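Local structure of cellulase IBT99 (Metagenomes, 6WBT) at residues A[96-101]-A[284-289]; A[407-412]-A[423-428]; A[191-196]-A[207-212]; A[337-342]-A[362-367]. The protein probably hydrolyses 6-phospho-alpha-glucosides, as a family 4 glycoside hydrolase that holds NAD and a manganese ion beside the sugar phosphate. One frame throughout, in Å; residues are numbered along the deposited sequence.

In the fold
From the N terminus the chain first passes helix 90-103, whose residues 96-101 wait for residues 284-289 to complete interaction 1. Within that long loop of 182 residues lies the whole of interaction 3, where 191-196 and 207-212 pair in a local hairpin. Once interaction 1 has closed, interaction 4 follows, pairing neighbouring strands of the large mixed sheet, and interaction 2 packs two consecutive helices near the C terminus; no loops cross. Interactions 1 and 2 touch where Ile-100 and Cys-101 meet Leu-427. Far from them, across the centre of the chain from interaction 1, interactions 3 and 4 join through a salt bridge from Asp-195 to Arg-339, and both face the third subunit.

Interaction 1 of 4, residues A[96-101]-A[284-289]; sequences KDEQIC and NTRGMQ. With G6P (6-O-phosphono-alpha-D-glucopyranose), chain F.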
# COMPACT_ATOMS: atom_id res chain seq x y z
N LYS A 96 -34.60 -20.54 13.62
CA LYS A 96 -34.70 -19.53 14.66
C LYS A 96 -33.95 -18.26 14.28
O LYS A 96 -34.36 -17.16 14.66
CB LYS A 96 -34.18 -20.08 15.99
CG LYS A 96 -34.53 -19.22 17.19
CD LYS A 96 -36.03 -18.99 17.27
CE LYS A 96 -36.39 -18.04 18.40
NZ LYS A 96 -37.85 -17.74 18.42
N ASP A 97 -32.85 -18.39 13.54
CA ASP A 97 -32.15 -17.21 13.04
C ASP A 97 -32.99 -16.48 11.99
O ASP A 97 -33.07 -15.25 12.00
CB ASP A 97 -30.80 -17.60 12.45
CG ASP A 97 -29.88 -18.24 13.47
OD1 ASP A 97 -30.25 -18.28 14.66
OD2 ASP A 97 -28.79 -18.70 13.08
N GLU A 98 -33.63 -17.23 11.09
CA GLU A 98 -34.44 -16.60 10.05
C GLU A 98 -35.69 -15.96 10.64
O GLU A 98 -36.13 -14.90 10.16
CB GLU A 98 -34.81 -17.64 8.99
CG GLU A 98 -33.63 -18.15 8.19
CD GLU A 98 -33.98 -19.37 7.36
OE1 GLU A 98 -34.75 -20.22 7.85
OE2 GLU A 98 -33.48 -19.48 6.22
N GLN A 99 -36.27 -16.56 11.67
CA GLN A 99 -37.49 -16.01 12.26
C GLN A 99 -37.20 -14.74 13.06
O GLN A 99 -38.01 -13.81 13.06
CB GLN A 99 -38.18 -17.05 13.14
CG GLN A 99 -38.99 -18.08 12.36
CD GLN A 99 -39.75 -19.02 13.27
OE1 GLN A 99 -40.89 -19.40 12.99
NE2 GLN A 99 -39.12 -19.42 14.37
N ILE A 100 -36.06 -14.70 13.75
CA ILE A 100 -35.72 -13.52 14.53
C ILE A 100 -35.47 -12.32 13.62
O ILE A 100 -35.85 -11.19 13.93
CB ILE A 100 -34.51 -13.81 15.44
CG1 ILE A 100 -34.92 -14.71 16.60
CG2 ILE A 100 -33.89 -12.52 15.96
CD1 ILE A 100 -33.80 -15.01 17.57
N CYS A 101 -34.85 -12.56 12.46
CA CYS A 101 -34.60 -11.48 11.52
C CYS A 101 -35.90 -10.94 10.93
O CYS A 101 -36.11 -9.72 10.89
CB CYS A 101 -33.67 -11.96 10.40
SG CYS A 101 -32.01 -12.42 10.96
N ASN A 284 -42.79 -19.82 7.46
CA ASN A 284 -42.29 -20.84 6.53
C ASN A 284 -41.01 -20.28 5.90
O ASN A 284 -40.92 -20.00 4.71
CB ASN A 284 -43.33 -21.20 5.46
CG ASN A 284 -42.90 -22.37 4.59
OD1 ASN A 284 -42.50 -22.19 3.44
ND2 ASN A 284 -43.01 -23.58 5.13
N THR A 285 -39.98 -20.14 6.73
CA THR A 285 -38.69 -19.68 6.26
C THR A 285 -38.01 -20.78 5.45
O THR A 285 -38.49 -21.92 5.37
CB THR A 285 -37.81 -19.25 7.43
OG1 THR A 285 -37.62 -20.37 8.31
CG2 THR A 285 -38.48 -18.12 8.20
N ARG A 286 -36.87 -20.43 4.84
CA ARG A 286 -36.14 -21.38 4.01
C ARG A 286 -35.66 -22.57 4.82
O ARG A 286 -35.66 -23.71 4.33
CB ARG A 286 -34.96 -20.67 3.34
CG ARG A 286 -34.08 -21.58 2.50
CD ARG A 286 -34.89 -22.33 1.45
NE ARG A 286 -34.08 -23.31 0.73
CZ ARG A 286 -34.57 -24.15 -0.18
NH1 ARG A 286 -35.86 -24.13 -0.48
NH2 ARG A 286 -33.76 -25.00 -0.79
N GLY A 287 -35.25 -22.34 6.07
CA GLY A 287 -34.83 -23.45 6.91
C GLY A 287 -35.96 -24.42 7.19
O GLY A 287 -35.75 -25.63 7.28
N MSE A 288 -37.18 -23.90 7.32
CA MSE A 288 -38.35 -24.75 7.54
C MSE A 288 -38.67 -25.57 6.29
O MSE A 288 -39.17 -26.69 6.39
CB MSE A 288 -39.56 -23.89 7.92
CG MSE A 288 -39.53 -23.38 9.35
SE MSE A 288 -41.02 -22.17 9.72
CE MSE A 288 -41.05 -22.31 11.66
N GLN A 289 -38.36 -25.00 5.13
CA GLN A 289 -38.63 -25.70 3.87
C GLN A 289 -37.72 -26.91 3.70
O GLN A 289 -38.18 -27.98 3.27
CB GLN A 289 -38.48 -24.73 2.70
CG GLN A 289 -39.41 -23.54 2.77
CD GLN A 289 -39.09 -22.48 1.73
OE1 GLN A 289 -38.53 -22.77 0.68
NE2 GLN A 289 -39.44 -21.23 2.04
C1 G6P F . -25.77 -23.17 -2.43
C2 G6P F . -25.10 -22.19 -1.47
C3 G6P F . -25.24 -22.65 -0.03
C4 G6P F . -26.69 -22.98 0.29
C5 G6P F . -27.21 -23.98 -0.74
C6 G6P F . -28.65 -24.40 -0.46
O1 G6P F . -25.06 -24.41 -2.41
O2 G6P F . -23.71 -22.06 -1.80
O3 G6P F . -24.77 -21.63 0.85
O4 G6P F . -26.78 -23.54 1.61
O5 G6P F . -27.12 -23.40 -2.04
O6 G6P F . -29.12 -23.86 0.78
P G6P F . -30.47 -24.44 1.44
O1P G6P F . -31.16 -23.21 1.98
O2P G6P F . -29.98 -25.41 2.49
O3P G6P F . -31.18 -25.09 0.28
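Glu-98 OE1 takes two hydrogen bonds from the start of helix 286-291. The Gly-287 N-H reaches its syn lone pair, N to OE1 2.8 Å, while the hydroxyl OG1 of Thr-285 comes from above the carboxylate plane at 2.9 Å from the same OE1. Thr-285 is the N-cap residue, so one carboxylate oxygen binds both the cap side chain and a backbone N-H of the first turn. Glu-98 CB lies against the threonine too, 3.8 Å from Thr-285 CG2. An alanine in place of Glu-98 would probably leave the Thr-285 hydroxyl and the Gly-287 N-H without this shared acceptor and let the helix start shift.

Between them in sequence, Arg-286 binds the sugar phosphate, so the helix start probably helps to place it. Arg-286 CB lies 3.4 Å from Glu-98 OE2, CG stands anti to the backbone N (chi1 177°), and the chain, bent at chi2, carries the guanidinium to the phosphate. NH2 gives a bond of 2.8 Å to G6P O3P, and NE one of 3.2 Å to G6P O1P. NH1 donates to Gln-289 OE1 and forms a salt bridge with Asp-241. Thr-285 and selenomethionine Met-288 also pack on Val-95 of helix 90-103, which meets helices 114-136 and 421-434.

Interaction 2 of 4, residues A[407-412]-A[423-428]; sequences KALMAF and VAKKLL
Phe-412 starts its contact at CB, which rests 3.7 Å from Ala-424 CB. CG stands anti to the carbonyl carbon (chi1 -80°), and beyond it the ring meets the rest of the facing helix. CD2 has Ala-424 O and Leu-427 CB obliquely beside it, the latter at 4.5 Å. The CD1 methyl of Leu-428 lies over one face of the ring, nearest Phe-412 CE1 at 3.7 Å, with CD1 and CZ of the ring only a little farther off. This is a CH-pi contact, the methyl 4.1 Å from the ring centroid and 26° off the normal.

Helices 405-414 and 421-434 are two successive helices near the C terminus, packed at a steep angle beside helix 380-402, of which Ala-399 touches Ala-408. Their segment axes approach to 8.8 Å at 121° between N-to-C directions. The side-chain contacts are between apolar groups, the CB of Lys-425 included, with no hydrogen bond across. The small Ala-424 is consistent with the close approach there, its CA 5.2 Å from Phe-412 CA.

Leu-428 forks over the facing helix. Its CD1 also touches Ala-408 CB at 3.8 Å, while CD2 lies against the backbone and CB of Leu-409. In return Leu-409 lays CD1 against the Ala-424 to Lys-425 peptide, 3.8 Å from Lys-425 CB. Ala-114, Met-117 and Thr-118 of helix 114-136 also touch Phe-412, and Met-257 of the second subunit packs on Leu-409 and Lys-425.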
# COMPACT_ATOMS: atom_id res chain seq x y z
N LYS A 407 -17.97 -4.97 19.69
CA LYS A 407 -17.52 -5.39 18.37
C LYS A 407 -18.64 -6.09 17.61
O LYS A 407 -18.75 -5.95 16.39
CB LYS A 407 -16.30 -6.29 18.48
CG LYS A 407 -15.06 -5.62 19.05
CD LYS A 407 -14.19 -5.03 17.95
CE LYS A 407 -12.90 -4.46 18.52
NZ LYS A 407 -11.93 -4.09 17.45
N ALA A 408 -19.47 -6.86 18.32
CA ALA A 408 -20.61 -7.51 17.68
C ALA A 408 -21.64 -6.49 17.23
O ALA A 408 -22.21 -6.61 16.14
CB ALA A 408 -21.23 -8.53 18.63
N LEU A 409 -21.89 -5.46 18.05
CA LEU A 409 -22.81 -4.40 17.64
C LEU A 409 -22.27 -3.64 16.44
O LEU A 409 -23.04 -3.21 15.57
CB LEU A 409 -23.05 -3.45 18.81
CG LEU A 409 -24.01 -2.28 18.56
CD1 LEU A 409 -25.39 -2.80 18.17
CD2 LEU A 409 -24.09 -1.38 19.78
N MSE A 410 -20.96 -3.47 16.37
CA MSE A 410 -20.32 -2.83 15.22
C MSE A 410 -20.45 -3.69 13.97
O MSE A 410 -20.56 -3.17 12.86
CB MSE A 410 -18.85 -2.54 15.52
CG MSE A 410 -18.62 -1.39 16.49
SE MSE A 410 -16.74 -1.15 16.94
CE MSE A 410 -16.87 0.59 17.82
N ALA A 411 -20.43 -5.01 14.17
CA ALA A 411 -20.58 -5.92 13.04
C ALA A 411 -22.00 -5.89 12.48
O ALA A 411 -22.19 -5.93 11.26
CB ALA A 411 -20.19 -7.34 13.46
N PHE A 412 -23.00 -5.82 13.36
CA PHE A 412 -24.38 -5.78 12.91
C PHE A 412 -24.73 -4.42 12.31
O PHE A 412 -25.48 -4.34 11.33
CB PHE A 412 -25.32 -6.12 14.06
CG PHE A 412 -25.44 -7.60 14.32
CD1 PHE A 412 -24.34 -8.34 14.73
CD2 PHE A 412 -26.66 -8.25 14.17
CE1 PHE A 412 -24.45 -9.70 14.97
CE2 PHE A 412 -26.77 -9.60 14.42
CZ PHE A 412 -25.67 -10.33 14.82
N VAL A 423 -31.68 -0.97 15.11
CA VAL A 423 -32.15 -2.31 14.77
C VAL A 423 -31.04 -3.33 14.99
O VAL A 423 -31.31 -4.50 15.30
CB VAL A 423 -32.68 -2.34 13.33
CG1 VAL A 423 -33.29 -3.70 12.99
CG2 VAL A 423 -33.71 -1.23 13.12
N ALA A 424 -29.78 -2.91 14.84
CA ALA A 424 -28.66 -3.81 15.06
C ALA A 424 -28.57 -4.27 16.51
O ALA A 424 -28.16 -5.41 16.77
CB ALA A 424 -27.35 -3.14 14.63
N LYS A 425 -28.94 -3.41 17.46
CA LYS A 425 -28.87 -3.79 18.86
C LYS A 425 -30.01 -4.72 19.25
O LYS A 425 -29.80 -5.71 19.96
CB LYS A 425 -28.88 -2.54 19.75
CG LYS A 425 -28.51 -2.81 21.20
CD LYS A 425 -28.92 -1.66 22.10
CE LYS A 425 -28.36 -1.81 23.50
NZ LYS A 425 -26.88 -1.67 23.52
N LYS A 426 -31.23 -4.42 18.79
CA LYS A 426 -32.37 -5.28 19.08
C LYS A 426 -32.21 -6.66 18.45
O LYS A 426 -32.66 -7.66 19.02
CB LYS A 426 -33.66 -4.62 18.61
CG LYS A 426 -34.07 -3.42 19.45
CD LYS A 426 -34.93 -2.44 18.65
CE LYS A 426 -36.19 -3.11 18.12
NZ LYS A 426 -37.01 -2.15 17.33
N LEU A 427 -31.57 -6.73 17.28
CA LEU A 427 -31.30 -8.02 16.66
C LEU A 427 -30.15 -8.74 17.36
O LEU A 427 -30.21 -9.96 17.55
CB LEU A 427 -30.99 -7.83 15.17
CG LEU A 427 -32.16 -8.04 14.22
CD1 LEU A 427 -31.82 -7.54 12.83
CD2 LEU A 427 -32.55 -9.51 14.17
N LEU A 428 -29.11 -8.00 17.75
CA LEU A 428 -27.97 -8.63 18.42
C LEU A 428 -28.39 -9.24 19.75
O LEU A 428 -28.10 -10.40 20.03
CB LEU A 428 -26.86 -7.60 18.63
CG LEU A 428 -25.62 -8.10 19.38
CD1 LEU A 428 -24.95 -9.24 18.63
CD2 LEU A 428 -24.64 -6.96 19.60

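Interaction 3 of 4, residues A[191-196]-A[207-212]; sequences DIESDY and HVRCKG
Arg-209 grips Asp-195 end-on across an antiparallel beta hairpin, strands 192-197 and 202-210. NH1 binds Asp-195 OD1 at 2.9 Å in a nearly straight bond (169°), and NH2 binds Asp-195 OD2 at 3.0 Å; both oxygens lie close to the guanidinium plane, although the carboxylate is turned 45° against it. NH1 also reaches the anti lone pair of Glu-193 OE2 at 3.2 Å, which makes a three-residue salt-bridge network on one face of the hairpin. Arg-209 CG sits between backbone N and carbonyl carbon (chi1 47°), which brings it beside Glu-193 O.

Behind the side chains runs the backbone pairing. Glu-193 and Arg-209 form a hydrogen-bonded pair, Arg-209 N to Glu-193 O 3.0 Å, the return bond being weak, and Lys-211 N to Asp-191 O, 2.9 Å, closes the pairing at its end. On the other face Ile-192 CD1 packs 3.8 Å from Cys-210 CB, next to the disulfide from Cys-210 to Cys-187, and Ser-194 OG bonds Glu-178. Farther out, Asp-195 has a second partner in Arg-339, and Glu-193 OE2 pairs with Arg-337 of the third subunit. Beside the network, a water accepts a hydrogen bond from Arg-209 NE at 2.9 Å.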
# COMPACT_ATOMS: atom_id res chain seq x y z
N ASP A 191 -16.34 -27.54 -20.22
CA ASP A 191 -15.73 -26.54 -21.08
C ASP A 191 -15.88 -25.12 -20.55
O ASP A 191 -15.41 -24.18 -21.21
CB ASP A 191 -16.34 -26.62 -22.48
CG ASP A 191 -16.30 -28.03 -23.05
OD1 ASP A 191 -15.38 -28.79 -22.71
OD2 ASP A 191 -17.20 -28.37 -23.85
N ILE A 192 -16.50 -24.94 -19.39
CA ILE A 192 -16.76 -23.62 -18.85
C ILE A 192 -15.61 -23.23 -17.93
O ILE A 192 -14.96 -24.08 -17.31
CB ILE A 192 -18.12 -23.56 -18.12
CG1 ILE A 192 -18.82 -22.22 -18.38
CG2 ILE A 192 -17.97 -23.80 -16.63
CD1 ILE A 192 -19.22 -22.00 -19.83
N GLU A 193 -15.34 -21.92 -17.87
CA GLU A 193 -14.31 -21.36 -17.01
C GLU A 193 -14.51 -19.86 -16.97
O GLU A 193 -14.73 -19.23 -18.02
CB GLU A 193 -12.90 -21.71 -17.52
CG GLU A 193 -11.79 -20.91 -16.84
CD GLU A 193 -10.41 -21.43 -17.16
OE1 GLU A 193 -10.18 -22.66 -17.04
OE2 GLU A 193 -9.54 -20.61 -17.53
N SER A 194 -14.46 -19.29 -15.77
CA SER A 194 -14.80 -17.89 -15.58
C SER A 194 -13.77 -17.22 -14.68
O SER A 194 -13.14 -17.88 -13.85
CB SER A 194 -16.20 -17.73 -14.98
OG SER A 194 -16.28 -18.37 -13.72
N ASP A 195 -13.62 -15.92 -14.86
CA ASP A 195 -12.84 -15.06 -13.98
C ASP A 195 -13.77 -14.44 -12.95
O ASP A 195 -14.85 -13.94 -13.29
CB ASP A 195 -12.12 -13.97 -14.78
CG ASP A 195 -11.25 -14.53 -15.88
OD1 ASP A 195 -10.54 -15.53 -15.63
OD2 ASP A 195 -11.27 -13.98 -17.00
N TYR A 196 -13.35 -14.46 -11.69
CA TYR A 196 -14.26 -14.17 -10.58
C TYR A 196 -13.48 -13.52 -9.45
O TYR A 196 -12.30 -13.83 -9.23
CB TYR A 196 -14.95 -15.46 -10.12
CG TYR A 196 -15.93 -15.31 -8.98
CD1 TYR A 196 -15.49 -15.41 -7.66
CD2 TYR A 196 -17.28 -15.13 -9.21
CE1 TYR A 196 -16.38 -15.29 -6.61
CE2 TYR A 196 -18.18 -15.01 -8.17
CZ TYR A 196 -17.72 -15.09 -6.87
OH TYR A 196 -18.61 -14.98 -5.82
N HIS A 207 -15.45 -12.33 -16.49
CA HIS A 207 -15.43 -12.93 -17.82
C HIS A 207 -15.80 -14.40 -17.71
O HIS A 207 -15.41 -15.07 -16.75
CB HIS A 207 -14.05 -12.80 -18.48
CG HIS A 207 -13.66 -11.38 -18.79
ND1 HIS A 207 -12.73 -10.69 -18.04
CD2 HIS A 207 -14.06 -10.54 -19.77
CE1 HIS A 207 -12.59 -9.48 -18.54
NE2 HIS A 207 -13.38 -9.36 -19.59
N VAL A 208 -16.56 -14.89 -18.69
CA VAL A 208 -16.94 -16.29 -18.77
C VAL A 208 -16.70 -16.76 -20.20
O VAL A 208 -17.01 -16.05 -21.16
CB VAL A 208 -18.42 -16.52 -18.38
CG1 VAL A 208 -18.75 -18.01 -18.40
CG2 VAL A 208 -18.71 -15.93 -17.01
N ARG A 209 -16.13 -17.96 -20.34
CA ARG A 209 -15.77 -18.49 -21.65
C ARG A 209 -16.09 -19.97 -21.72
O ARG A 209 -15.81 -20.72 -20.78
CB ARG A 209 -14.29 -18.24 -21.95
CG ARG A 209 -13.35 -18.61 -20.82
CD ARG A 209 -11.95 -18.05 -21.03
NE ARG A 209 -11.13 -18.19 -19.83
CZ ARG A 209 -11.08 -17.29 -18.86
NH1 ARG A 209 -10.30 -17.50 -17.80
NH2 ARG A 209 -11.79 -16.18 -18.94
N CYS A 210 -16.67 -20.38 -22.84
CA CYS A 210 -16.97 -21.78 -23.13
C CYS A 210 -16.04 -22.26 -24.24
O CYS A 210 -16.00 -21.65 -25.32
CB CYS A 210 -18.43 -21.96 -23.54
SG CYS A 210 -18.80 -23.53 -24.38
N LYS A 211 -15.29 -23.33 -23.97
CA LYS A 211 -14.31 -23.87 -24.91
C LYS A 211 -13.30 -22.80 -25.32
O LYS A 211 -12.90 -22.71 -26.49
CB LYS A 211 -15.00 -24.49 -26.13
CG LYS A 211 -15.64 -25.85 -25.86
CD LYS A 211 -16.53 -26.31 -27.00
CE LYS A 211 -15.74 -26.56 -28.28
NZ LYS A 211 -16.63 -27.06 -29.37
N GLY A 212 -12.90 -21.97 -24.36
CA GLY A 212 -11.97 -20.90 -24.60
C GLY A 212 -12.56 -19.65 -25.22
O GLY A 212 -11.94 -18.58 -25.13
O HOH W 1 -10.24 -20.82 -20.64

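Interaction 4 of 4, residues A[337-342]-A[362-367]; sequences RSRQLV and PGYVTD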
# COMPACT_ATOMS: atom_id res chain seq x y z
N ARG A 337 -3.41 -29.49 -10.54
CA ARG A 337 -3.40 -28.06 -10.86
C ARG A 337 -4.75 -27.59 -11.39
O ARG A 337 -4.84 -26.82 -12.34
CB ARG A 337 -2.28 -27.72 -11.85
CG ARG A 337 -0.93 -28.30 -11.47
CD ARG A 337 -0.53 -27.89 -10.06
NE ARG A 337 0.58 -26.95 -10.06
CZ ARG A 337 1.85 -27.31 -9.89
NH1 ARG A 337 2.17 -28.58 -9.71
NH2 ARG A 337 2.81 -26.38 -9.89
N SER A 338 -5.82 -28.07 -10.76
CA SER A 338 -7.17 -27.69 -11.17
C SER A 338 -7.45 -26.24 -10.79
O SER A 338 -7.14 -25.80 -9.68
CB SER A 338 -8.20 -28.61 -10.54
OG SER A 338 -9.51 -28.29 -10.97
N ARG A 339 -8.04 -25.49 -11.72
CA ARG A 339 -8.33 -24.08 -11.52
C ARG A 339 -9.75 -23.95 -10.96
O ARG A 339 -10.73 -24.13 -11.69
CB ARG A 339 -8.18 -23.31 -12.83
CG ARG A 339 -8.29 -21.80 -12.69
CD ARG A 339 -8.17 -21.13 -14.05
NE ARG A 339 -8.19 -19.67 -13.94
CZ ARG A 339 -9.30 -18.94 -13.93
NH1 ARG A 339 -10.49 -19.53 -14.01
NH2 ARG A 339 -9.23 -17.62 -13.83
N GLN A 340 -9.85 -23.63 -9.67
CA GLN A 340 -11.13 -23.51 -8.99
C GLN A 340 -11.23 -22.16 -8.30
O GLN A 340 -10.23 -21.48 -8.07
CB GLN A 340 -11.34 -24.63 -7.97
CG GLN A 340 -11.18 -26.04 -8.53
CD GLN A 340 -12.27 -26.39 -9.54
OE1 GLN A 340 -13.32 -25.76 -9.58
NE2 GLN A 340 -12.00 -27.40 -10.35
N LEU A 341 -12.46 -21.78 -7.96
CA LEU A 341 -12.73 -20.55 -7.22
C LEU A 341 -12.75 -20.89 -5.74
O LEU A 341 -13.75 -21.38 -5.21
CB LEU A 341 -14.05 -19.93 -7.67
CG LEU A 341 -14.26 -19.72 -9.17
CD1 LEU A 341 -15.60 -19.07 -9.44
CD2 LEU A 341 -13.13 -18.89 -9.77
N VAL A 342 -11.64 -20.62 -5.05
CA VAL A 342 -11.50 -20.94 -3.64
C VAL A 342 -11.34 -19.65 -2.85
O VAL A 342 -11.17 -18.56 -3.41
CB VAL A 342 -10.31 -21.89 -3.38
CG1 VAL A 342 -10.41 -23.12 -4.26
CG2 VAL A 342 -9.01 -21.16 -3.62
N PRO A 362 -10.04 -17.24 -8.38
CA PRO A 362 -9.55 -18.48 -9.00
C PRO A 362 -8.13 -18.80 -8.57
O PRO A 362 -7.29 -17.91 -8.43
CB PRO A 362 -9.63 -18.19 -10.50
CG PRO A 362 -9.60 -16.70 -10.60
CD PRO A 362 -10.35 -16.22 -9.40
N GLY A 363 -7.88 -20.09 -8.36
CA GLY A 363 -6.55 -20.55 -7.98
C GLY A 363 -6.33 -21.97 -8.45
O GLY A 363 -7.28 -22.72 -8.71
N TYR A 364 -5.05 -22.33 -8.56
CA TYR A 364 -4.65 -23.66 -9.02
C TYR A 364 -4.39 -24.55 -7.81
O TYR A 364 -3.48 -24.27 -7.01
CB TYR A 364 -3.41 -23.57 -9.91
CG TYR A 364 -3.66 -22.87 -11.23
CD1 TYR A 364 -3.66 -21.49 -11.32
CD2 TYR A 364 -3.89 -23.60 -12.39
CE1 TYR A 364 -3.89 -20.85 -12.52
CE2 TYR A 364 -4.12 -22.97 -13.60
CZ TYR A 364 -4.12 -21.59 -13.66
OH TYR A 364 -4.35 -20.96 -14.86
N VAL A 365 -5.19 -25.60 -7.67
CA VAL A 365 -5.10 -26.50 -6.52
C VAL A 365 -3.91 -27.44 -6.73
O VAL A 365 -3.94 -28.29 -7.63
CB VAL A 365 -6.40 -27.28 -6.32
CG1 VAL A 365 -6.24 -28.29 -5.19
CG2 VAL A 365 -7.55 -26.33 -6.03
N THR A 366 -2.88 -27.29 -5.91
CA THR A 366 -1.71 -28.15 -5.93
C THR A 366 -1.72 -29.06 -4.70
O THR A 366 -2.53 -28.89 -3.78
CB THR A 366 -0.42 -27.32 -5.96
OG1 THR A 366 -0.14 -26.83 -4.64
CG2 THR A 366 -0.58 -26.13 -6.90
N ASP A 367 -0.81 -30.02 -4.69
CA ASP A 367 -0.67 -30.88 -3.52
C ASP A 367 -0.06 -30.15 -2.33
O ASP A 367 0.04 -30.75 -1.25
CB ASP A 367 0.17 -32.12 -3.86
CG ASP A 367 1.62 -31.78 -4.13
OD1 ASP A 367 1.88 -30.93 -5.00
OD2 ASP A 367 2.50 -32.38 -3.47
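Pro-362 packs against one face of the guanidinium of Arg-339, its CB 3.5 Å from Arg-339 CZ. The arginine reaches it with CG anti to the backbone N (chi1 -172°) and an extended chain, while Leu-341 CD2 meets Pro-362 CB at 3.6 Å. Gly-363 follows with two backbone bonds, Gly-363 N to Gln-340 O 2.7 Å and Gln-340 N to Gly-363 O 2.9 Å. These pair antiparallel strands 338-345 and 358-366 of the mixed sheet that continues the Rossmann strands. Tyr-364 offers one ring face to Arg-339 CB, 4.1 Å from Tyr-364 CE2, and its edge to Arg-337 O. Its OH bonds Glu-371 and its ring stacks on Tyr-364, both of the third subunit. Val-365 N binds Ser-338 O at 2.8 Å, and Thr-366 CG2 lies over a face of the Arg-337 guanidinium, 3.5 Å from NE. An alanine at Arg-339 would remove the flat group lying over Pro-362 CB and probably deprive Ser-194 O of its Arg-339 N-H and Asp-195 of one of its two arginine partners. An apolar group thus covers one face of each guanidinium, while Arg-337 bonds Glu-193 and Tyr-364 OH of the third subunit, implying an interface held by charge as well as packing.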